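Inositol monophosphatase family protein (Staphylococcus aureus subsp. aureus MSSA476, PDB 4I3Y) probably hydrolyses inositol monophosphates to inositol and phosphate with the help of magnesium ions, a reaction that lithium inhibits. Local coordinates at residues 89-94 against 113-118; 120-125 against 137-142. All coordinates share one frame; numbering follows the deposited sequence.

Contact 1 of 2, residues 89-94 against 113-118; sequences HLWIMD and LAYFYE. With MG (magnesium ion), chain D.
L90 and I92 pair with F116 and A114 through four antiparallel backbone hydrogen bonds, among them F116 N to L90 O at 2.7 Å and the longer, more bent A114 N to I92 O at 3.0 Å. At the non-hydrogen-bonded pairs, CA-H...O contacts add to them, as from W91 CA to A114 O at 3.2 Å.

The aromatic contacts lie on the face that carries H89, W91, M93, L113, Y115 and Y117. W91, its CG beside the backbone N (chi1 -70°), leans across to Y115, whose CB sits over the six-membered ring 3.4 Å from its centroid, a CH-pi contact only 5° off the normal. The Y115 ring itself is slid off the indole and barely overlaps it. With CG anti to N (chi1 167°), that ring reaches out alongside H89, and its OH meets ND1 of H89 at 2.8 Å in the imidazole plane, a bent hydrogen bond. W91 NE1 turns instead to H71.

Apolar packing completes both faces: L113 CD2 rests on M93 CB at 3.7 Å, and on the other face I92 CD1 touches F116 CE2 at 3.8 Å.

At the strand's end D94 OD1 binds magnesium at 2.0 Å; E76 and the carbonyl of I96 share the ion in the active site expected of this family. Strand 72-75 runs parallel along the far edge of 89-94, strand 120-128 flanks 113-117, and helices 12-35 and 51-67 cover W91, M93 and L113.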
ATOM      1  N   HIS A  89      -7.822 -34.553  -1.312  1.00 24.37           N
ATOM      2  CA  HIS A  89      -6.826 -33.669  -0.661  1.00 23.34           C
ATOM      3  C   HIS A  89      -6.226 -32.729  -1.690  1.00 20.59           C
ATOM      4  O   HIS A  89      -5.426 -33.133  -2.514  1.00 20.77           O
ATOM      5  CB  HIS A  89      -5.726 -34.502   0.031  1.00 23.05           C
ATOM      6  CG  HIS A  89      -6.263 -35.428   1.078  1.00 23.39           C
ATOM      7  ND1 HIS A  89      -6.810 -34.975   2.261  1.00 22.59           N
ATOM      8  CD2 HIS A  89      -6.376 -36.778   1.102  1.00 23.95           C
ATOM      9  CE1 HIS A  89      -7.205 -36.007   2.988  1.00 22.70           C
ATOM     10  NE2 HIS A  89      -6.947 -37.112   2.309  1.00 23.60           N
ATOM     11  N   LEU A  90      -6.609 -31.458  -1.633  1.00 19.10           N
ATOM     12  CA  LEU A  90      -6.124 -30.530  -2.645  1.00 17.14           C
ATOM     13  C   LEU A  90      -5.546 -29.255  -2.044  1.00 16.25           C
ATOM     14  O   LEU A  90      -6.203 -28.597  -1.220  1.00 16.55           O
ATOM     15  CB  LEU A  90      -7.280 -30.102  -3.514  1.00 16.34           C
ATOM     16  CG  LEU A  90      -6.853 -29.067  -4.574  1.00 16.71           C
ATOM     17  CD1 LEU A  90      -5.844 -29.518  -5.602  1.00 14.64           C
ATOM     18  CD2 LEU A  90      -8.107 -28.514  -5.215  1.00 17.97           C
ATOM     19  N   TRP A  91      -4.345 -28.931  -2.486  1.00 15.43           N
ATOM     20  CA  TRP A  91      -3.673 -27.672  -2.173  1.00 17.18           C
ATOM     21  C   TRP A  91      -3.760 -26.704  -3.367  1.00 17.55           C
ATOM     22  O   TRP A  91      -3.412 -27.070  -4.485  1.00 16.58           O
ATOM     23  CB  TRP A  91      -2.194 -27.927  -1.828  1.00 17.86           C
ATOM     24  CG  TRP A  91      -2.102 -28.650  -0.491  1.00 20.94           C
ATOM     25  CD1 TRP A  91      -2.207 -30.009  -0.283  1.00 23.01           C
ATOM     26  CD2 TRP A  91      -1.999 -28.051   0.820  1.00 21.28           C
ATOM     27  NE1 TRP A  91      -2.130 -30.303   1.091  1.00 23.19           N
ATOM     28  CE2 TRP A  91      -1.992 -29.126   1.782  1.00 22.05           C
ATOM     29  CE3 TRP A  91      -1.866 -26.736   1.270  1.00 18.74           C
ATOM     30  CZ2 TRP A  91      -1.861 -28.911   3.176  1.00 21.46           C
ATOM     31  CZ3 TRP A  91      -1.742 -26.505   2.646  1.00 20.85           C
ATOM     32  CH2 TRP A  91      -1.757 -27.603   3.597  1.00 21.38           C
ATOM     33  N   ILE A  92      -4.197 -25.465  -3.122  1.00 17.21           N
ATOM     34  CA  ILE A  92      -4.089 -24.478  -4.196  1.00 16.13           C
ATOM     35  C   ILE A  92      -2.990 -23.486  -3.813  1.00 16.03           C
ATOM     36  O   ILE A  92      -2.921 -23.029  -2.650  1.00 14.97           O
ATOM     37  CB  ILE A  92      -5.404 -23.776  -4.445  1.00 15.92           C
ATOM     38  CG1 ILE A  92      -6.473 -24.816  -4.803  1.00 15.62           C
ATOM     39  CG2 ILE A  92      -5.205 -22.691  -5.526  1.00 16.16           C
ATOM     40  CD1 ILE A  92      -7.799 -24.211  -5.268  1.00 15.74           C
ATOM     41  N   MET A  93      -2.064 -23.221  -4.739  1.00 16.29           N
ATOM     42  CA  MET A  93      -0.944 -22.313  -4.402  1.00 16.72           C
ATOM     43  C   MET A  93      -0.704 -21.193  -5.393  1.00 16.61           C
ATOM     44  O   MET A  93      -0.539 -21.442  -6.591  1.00 16.63           O
ATOM     45  CB  MET A  93       0.379 -23.064  -4.260  1.00 17.74           C
ATOM     46  CG  MET A  93       1.582 -22.188  -3.892  1.00 19.04           C
ATOM     47  SD  MET A  93       3.138 -23.130  -3.900  1.00 19.94           S
ATOM     48  CE  MET A  93       3.953 -22.348  -2.526  1.00 18.12           C
ATOM     49  N   ASP A  94      -0.571 -19.972  -4.863  1.00 15.80           N
ATOM     50  CA  ASP A  94       0.018 -18.873  -5.641  1.00 15.74           C
ATOM     51  C   ASP A  94       1.432 -18.619  -5.074  1.00 15.05           C
ATOM     52  O   ASP A  94       1.543 -18.090  -3.949  1.00 14.75           O
ATOM     53  CB  ASP A  94      -0.822 -17.623  -5.482  1.00 15.13           C
ATOM     54  CG  ASP A  94      -0.497 -16.597  -6.528  1.00 13.31           C
ATOM     55  OD1 ASP A  94       0.644 -16.610  -7.049  1.00 11.96           O
ATOM     56  OD2 ASP A  94      -1.429 -15.864  -6.860  1.00 12.74           O
ATOM     57  N   LEU A 113      -1.517 -19.991   0.107  1.00 13.65           N
ATOM     58  CA  LEU A 113      -1.752 -21.469   0.172  1.00 14.23           C
ATOM     59  C   LEU A 113      -3.096 -21.778   0.728  1.00 13.76           C
ATOM     60  O   LEU A 113      -3.522 -21.122   1.688  1.00 14.70           O
ATOM     61  CB  LEU A 113      -0.737 -22.154   1.105  1.00 14.03           C
ATOM     62  CG  LEU A 113       0.572 -22.532   0.463  1.00 17.10           C
ATOM     63  CD1 LEU A 113       1.618 -22.873   1.543  1.00 17.10           C
ATOM     64  CD2 LEU A 113       0.424 -23.667  -0.575  1.00 16.88           C
ATOM     65  N   ALA A 114      -3.770 -22.798   0.181  1.00 14.27           N
ATOM     66  CA  ALA A 114      -5.064 -23.188   0.705  1.00 15.52           C
ATOM     67  C   ALA A 114      -5.256 -24.703   0.475  1.00 17.77           C
ATOM     68  O   ALA A 114      -4.965 -25.226  -0.629  1.00 18.01           O
ATOM     69  CB  ALA A 114      -6.198 -22.394   0.049  1.00 14.22           C
ATOM     70  N   TYR A 115      -5.706 -25.367   1.550  1.00 17.32           N
ATOM     71  CA  TYR A 115      -5.971 -26.791   1.565  1.00 17.62           C
ATOM     72  C   TYR A 115      -7.494 -27.060   1.668  1.00 17.43           C
ATOM     73  O   TYR A 115      -8.206 -26.576   2.581  1.00 17.53           O
ATOM     74  CB  TYR A 115      -5.228 -27.442   2.734  1.00 17.57           C
ATOM     75  CG  TYR A 115      -5.649 -28.862   3.065  1.00 17.74           C
ATOM     76  CD1 TYR A 115      -5.456 -29.902   2.139  1.00 18.77           C
ATOM     77  CD2 TYR A 115      -6.225 -29.179   4.333  1.00 20.38           C
ATOM     78  CE1 TYR A 115      -5.816 -31.237   2.452  1.00 22.45           C
ATOM     79  CE2 TYR A 115      -6.601 -30.505   4.671  1.00 20.44           C
ATOM     80  CZ  TYR A 115      -6.387 -31.534   3.743  1.00 24.41           C
ATOM     81  OH  TYR A 115      -6.778 -32.841   4.041  1.00 24.29           O
ATOM     82  N   PHE A 116      -7.949 -27.913   0.779  1.00 15.98           N
ATOM     83  CA  PHE A 116      -9.351 -28.229   0.654  1.00 18.93           C
ATOM     84  C   PHE A 116      -9.466 -29.739   0.825  1.00 18.65           C
ATOM     85  O   PHE A 116      -8.742 -30.505   0.167  1.00 17.82           O
ATOM     86  CB  PHE A 116      -9.885 -27.851  -0.759  1.00 18.52           C
ATOM     87  CG  PHE A 116      -9.914 -26.378  -1.003  1.00 19.99           C
ATOM     88  CD1 PHE A 116     -11.070 -25.641  -0.729  1.00 18.66           C
ATOM     89  CD2 PHE A 116      -8.774 -25.723  -1.435  1.00 18.96           C
ATOM     90  CE1 PHE A 116     -11.099 -24.276  -0.911  1.00 20.61           C
ATOM     91  CE2 PHE A 116      -8.800 -24.343  -1.625  1.00 20.45           C
ATOM     92  CZ  PHE A 116      -9.948 -23.620  -1.361  1.00 19.93           C
ATOM     93  N   TYR A 117     -10.363 -30.129   1.706  1.00 21.06           N
ATOM     94  CA  TYR A 117     -10.571 -31.549   1.996  1.00 25.03           C
ATOM     95  C   TYR A 117     -11.957 -31.932   1.455  1.00 24.87           C
ATOM     96  O   TYR A 117     -12.975 -31.421   1.944  1.00 23.45           O
ATOM     97  CB  TYR A 117     -10.466 -31.839   3.505  1.00 25.46           C
ATOM     98  CG  TYR A 117     -10.875 -33.281   3.839  1.00 31.29           C
ATOM     99  CD1 TYR A 117     -10.110 -34.351   3.388  1.00 28.46           C
ATOM    100  CD2 TYR A 117     -12.063 -33.564   4.551  1.00 33.15           C
ATOM    101  CE1 TYR A 117     -10.473 -35.655   3.656  1.00 31.64           C
ATOM    102  CE2 TYR A 117     -12.437 -34.883   4.818  1.00 35.59           C
ATOM    103  CZ  TYR A 117     -11.633 -35.917   4.347  1.00 34.30           C
ATOM    104  OH  TYR A 117     -11.939 -37.244   4.583  1.00 44.68           O
ATOM    105  N   GLU A 118     -11.993 -32.791   0.426  1.00 26.98           N
ATOM    106  CA  GLU A 118     -13.268 -33.104  -0.272  1.00 25.83           C
ATOM    107  C   GLU A 118     -13.999 -31.816  -0.540  1.00 28.23           C
ATOM    108  O   GLU A 118     -15.143 -31.629  -0.104  1.00 27.30           O
ATOM    109  CB  GLU A 118     -14.153 -34.056   0.527  1.00 26.10           C
ATOM    110  CG  GLU A 118     -13.416 -35.304   0.932  1.00 27.08           C
ATOM    111  CD  GLU A 118     -14.286 -36.322   1.633  1.00 33.02           C
ATOM    112  OE1 GLU A 118     -15.307 -35.977   2.281  1.00 40.42           O
ATOM    113  OE2 GLU A 118     -13.936 -37.493   1.510  1.00 30.48           O
TER
HETATM  114 MG    MG D 302       1.270 -15.523  -8.556  1.00 20.01          MG
HETATM  115  O   HOH W   1       3.096 -16.799  -9.025  1.00 13.80           O

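Contact 2 of 2, residues 120-125 against 137-142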
ATOM      1  N   LYS A 120     -13.892 -28.848   0.871  1.00 26.47           N
ATOM      2  CA  LYS A 120     -14.168 -27.898   1.949  1.00 23.80           C
ATOM      3  C   LYS A 120     -12.832 -27.289   2.438  1.00 22.52           C
ATOM      4  O   LYS A 120     -11.850 -28.014   2.693  1.00 22.06           O
ATOM      5  CB  LYS A 120     -14.940 -28.550   3.104  1.00 25.55           C
ATOM      6  CG  LYS A 120     -15.167 -27.625   4.293  1.00 27.09           C
ATOM      7  CD  LYS A 120     -16.348 -28.052   5.150  1.00 29.17           C
ATOM      8  CE  LYS A 120     -16.020 -29.230   6.027  1.00 25.04           C
ATOM      9  NZ  LYS A 120     -16.843 -29.229   7.285  1.00 25.36           N
ATOM     10  N   PRO A 121     -12.774 -25.953   2.483  1.00 18.93           N
ATOM     11  CA  PRO A 121     -11.570 -25.215   2.967  1.00 18.75           C
ATOM     12  C   PRO A 121     -11.317 -25.628   4.435  1.00 18.03           C
ATOM     13  O   PRO A 121     -12.221 -25.469   5.270  1.00 18.26           O
ATOM     14  CB  PRO A 121     -12.035 -23.730   2.972  1.00 15.90           C
ATOM     15  CG  PRO A 121     -13.217 -23.672   2.104  1.00 17.21           C
ATOM     16  CD  PRO A 121     -13.905 -25.049   2.196  1.00 16.84           C
ATOM     17  N   MET A 122     -10.121 -26.138   4.710  1.00 18.30           N
ATOM     18  CA  MET A 122      -9.674 -26.536   6.036  1.00 17.90           C
ATOM     19  C   MET A 122      -8.504 -25.663   6.576  1.00 16.40           C
ATOM     20  O   MET A 122      -8.495 -25.340   7.775  1.00 16.39           O
ATOM     21  CB  MET A 122      -9.243 -28.019   6.046  1.00 19.09           C
ATOM     22  CG  MET A 122     -10.356 -29.015   5.705  1.00 21.35           C
ATOM     23  SD  MET A 122     -11.753 -28.835   6.827  1.00 25.65           S
ATOM     24  CE  MET A 122     -12.895 -30.087   6.265  1.00 31.45           C
ATOM     25  N   LEU A 123      -7.522 -25.368   5.718  1.00 15.80           N
ATOM     26  CA  LEU A 123      -6.324 -24.534   6.086  1.00 15.77           C
ATOM     27  C   LEU A 123      -6.081 -23.487   4.984  1.00 14.80           C
ATOM     28  O   LEU A 123      -6.197 -23.784   3.795  1.00 13.58           O
ATOM     29  CB  LEU A 123      -5.058 -25.361   6.259  1.00 14.87           C
ATOM     30  CG  LEU A 123      -5.027 -26.470   7.308  1.00 16.96           C
ATOM     31  CD1 LEU A 123      -3.740 -27.308   7.123  1.00 16.65           C
ATOM     32  CD2 LEU A 123      -5.149 -25.950   8.739  1.00 17.23           C
ATOM     33  N   SER A 124      -5.794 -22.263   5.397  1.00 15.47           N
ATOM     34  CA  SER A 124      -5.464 -21.156   4.456  1.00 16.27           C
ATOM     35  C   SER A 124      -4.320 -20.308   4.939  1.00 15.98           C
ATOM     36  O   SER A 124      -4.187 -20.108   6.134  1.00 15.63           O
ATOM     37  CB  SER A 124      -6.679 -20.267   4.237  1.00 17.42           C
ATOM     38  OG  SER A 124      -7.705 -21.046   3.649  1.00 21.24           O
ATOM     39  N   TYR A 125      -3.513 -19.800   4.010  1.00 14.46           N
ATOM     40  CA  TYR A 125      -2.328 -19.072   4.351  1.00 13.95           C
ATOM     41  C   TYR A 125      -2.114 -17.941   3.356  1.00 13.94           C
ATOM     42  O   TYR A 125      -2.161 -18.195   2.134  1.00 13.23           O
ATOM     43  CB  TYR A 125      -1.067 -19.994   4.275  1.00 15.03           C
ATOM     44  CG  TYR A 125      -1.171 -21.160   5.229  1.00 15.46           C
ATOM     45  CD1 TYR A 125      -0.849 -21.006   6.587  1.00 16.71           C
ATOM     46  CD2 TYR A 125      -1.698 -22.374   4.801  1.00 15.69           C
ATOM     47  CE1 TYR A 125      -1.013 -22.063   7.481  1.00 18.10           C
ATOM     48  CE2 TYR A 125      -1.925 -23.411   5.668  1.00 15.72           C
ATOM     49  CZ  TYR A 125      -1.540 -23.264   6.998  1.00 17.22           C
ATOM     50  OH  TYR A 125      -1.705 -24.315   7.807  1.00 15.74           O
ATOM     51  N   ALA A 137      -5.564 -19.215   8.554  1.00 14.29           N
ATOM     52  CA  ALA A 137      -6.910 -19.588   8.957  1.00 15.16           C
ATOM     53  C   ALA A 137      -6.944 -21.124   9.124  1.00 16.33           C
ATOM     54  O   ALA A 137      -6.454 -21.869   8.253  1.00 15.94           O
ATOM     55  CB  ALA A 137      -7.888 -19.142   7.911  1.00 12.93           C
ATOM     56  N   ILE A 138      -7.480 -21.573  10.274  1.00 18.34           N
ATOM     57  CA  ILE A 138      -7.586 -22.999  10.599  1.00 16.81           C
ATOM     58  C   ILE A 138      -8.966 -23.322  11.085  1.00 16.23           C
ATOM     59  O   ILE A 138      -9.407 -22.757  12.099  1.00 17.32           O
ATOM     60  CB  ILE A 138      -6.631 -23.426  11.733  1.00 18.66           C
ATOM     61  CG1 ILE A 138      -5.182 -23.264  11.288  1.00 18.80           C
ATOM     62  CG2 ILE A 138      -6.973 -24.864  12.213  1.00 16.46           C
ATOM     63  CD1 ILE A 138      -4.508 -22.136  11.988  1.00 19.91           C
ATOM     64  N   ARG A 139      -9.654 -24.211  10.358  1.00 16.24           N
ATOM     65  CA  ARG A 139     -11.055 -24.548  10.651  1.00 16.86           C
ATOM     66  C   ARG A 139     -11.108 -25.123  12.065  1.00 17.79           C
ATOM     67  O   ARG A 139     -10.406 -26.060  12.342  1.00 17.53           O
ATOM     68  CB  ARG A 139     -11.562 -25.546   9.615  1.00 17.20           C
ATOM     69  CG  ARG A 139     -12.997 -26.059   9.701  1.00 20.03           C
ATOM     70  CD  ARG A 139     -13.444 -26.390   8.249  1.00 23.49           C
ATOM     71  NE  ARG A 139     -14.667 -25.664   8.162  1.00 22.90           N
ATOM     72  CZ  ARG A 139     -15.110 -24.800   7.292  1.00 22.53           C
ATOM     73  NH1 ARG A 139     -14.598 -24.513   6.105  1.00 22.93           N
ATOM     74  NH2 ARG A 139     -16.249 -24.298   7.642  1.00 28.10           N
ATOM     75  N   GLY A 140     -11.900 -24.532  12.951  1.00 20.03           N
ATOM     76  CA  GLY A 140     -12.011 -25.034  14.329  1.00 22.47           C
ATOM     77  C   GLY A 140     -11.202 -24.181  15.310  1.00 25.49           C
ATOM     78  O   GLY A 140     -11.599 -24.029  16.456  1.00 27.33           O
ATOM     79  N   GLU A 141     -10.101 -23.587  14.861  1.00 25.01           N
ATOM     80  CA  GLU A 141      -9.240 -22.752  15.715  1.00 23.17           C
ATOM     81  C   GLU A 141      -9.442 -21.234  15.522  1.00 23.32           C
ATOM     82  O   GLU A 141      -9.453 -20.507  16.494  1.00 23.35           O
ATOM     83  CB  GLU A 141      -7.794 -23.040  15.399  1.00 27.32           C
ATOM     84  CG  GLU A 141      -6.999 -23.895  16.353  1.00 32.74           C
ATOM     85  CD  GLU A 141      -5.506 -23.864  16.000  1.00 37.31           C
ATOM     86  OE1 GLU A 141      -4.794 -22.963  16.505  1.00 39.88           O
ATOM     87  OE2 GLU A 141      -5.009 -24.727  15.222  1.00 40.17           O
ATOM     88  N   GLY A 142      -9.521 -20.766  14.265  1.00 20.93           N
ATOM     89  CA  GLY A 142      -9.753 -19.362  13.913  1.00 18.24           C
ATOM     90  C   GLY A 142      -8.691 -18.841  12.937  1.00 17.03           C
ATOM     91  O   GLY A 142      -7.958 -19.618  12.295  1.00 16.70           O
TER
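At the open end of the beta hairpin formed by strands 120-128 and 133-138, the guanidinium of R139 has the methylenes of K120 over one face, CG lying 3.6 Å from NH1, and the carbonyl of P121 at its edge. There NH1 donates to P121 O at 2.7 Å, nearly straight (168°) and within both the guanidinium and the carbonyl planes, which fixes the rotation of the flat group. The K120 chain crosses it at about a right angle and bends at chi3; its NZ stays 4.3 Å from R139 NE, a proximity of like charges probably eased by E224 of helix 219-225, which forms a salt bridge with NH2.

S124 and A137 form an antiparallel hydrogen-bonded pair, with A137 N to S124 O at 2.9 Å, and R139 N carries the pairing onward to M122 O. L123 and I138 make a non-hydrogen-bonded pair, and L123 CD2 packs on I138 CG1 at 3.7 Å, on the face covered by helix 12-35. S124 and A137 face helix 219-225.

Two classic beta bulges shape this end: M122 and L123 both oppose Y115 of the preceding strand, while E141 and G142 both oppose I138, whose carbonyl O accepts from both their amides. M122, with CG beside its backbone N (chi1 -62°) and its chain bent again at chi2, brings SD against R139 CD at 3.3 Å.

In the fold
Contacts 1 and 2 are two antiparallel pairings in one mixed sheet, joined by the pairing of strand 110-117 with its neighbour 120-128, which lies between them: L113 O meets Y125 N at 2.7 Å and Y115 N meets L123 O at 2.8 Å, both probable hydrogen bonds. Contact 1 is mostly buried and relies on aromatic and aliphatic packing, with a metal-binding carboxylate at one end. Contact 2, its centre about 11 Å away, is only partly buried, and there R139 makes the largest share, through a backbone carbonyl, the sulfur of M122 and the aliphatic part of K120. Helix 12-35 covers side chains of both, whereas helix 51-67 serves contact 1 and helix 219-225 contact 2.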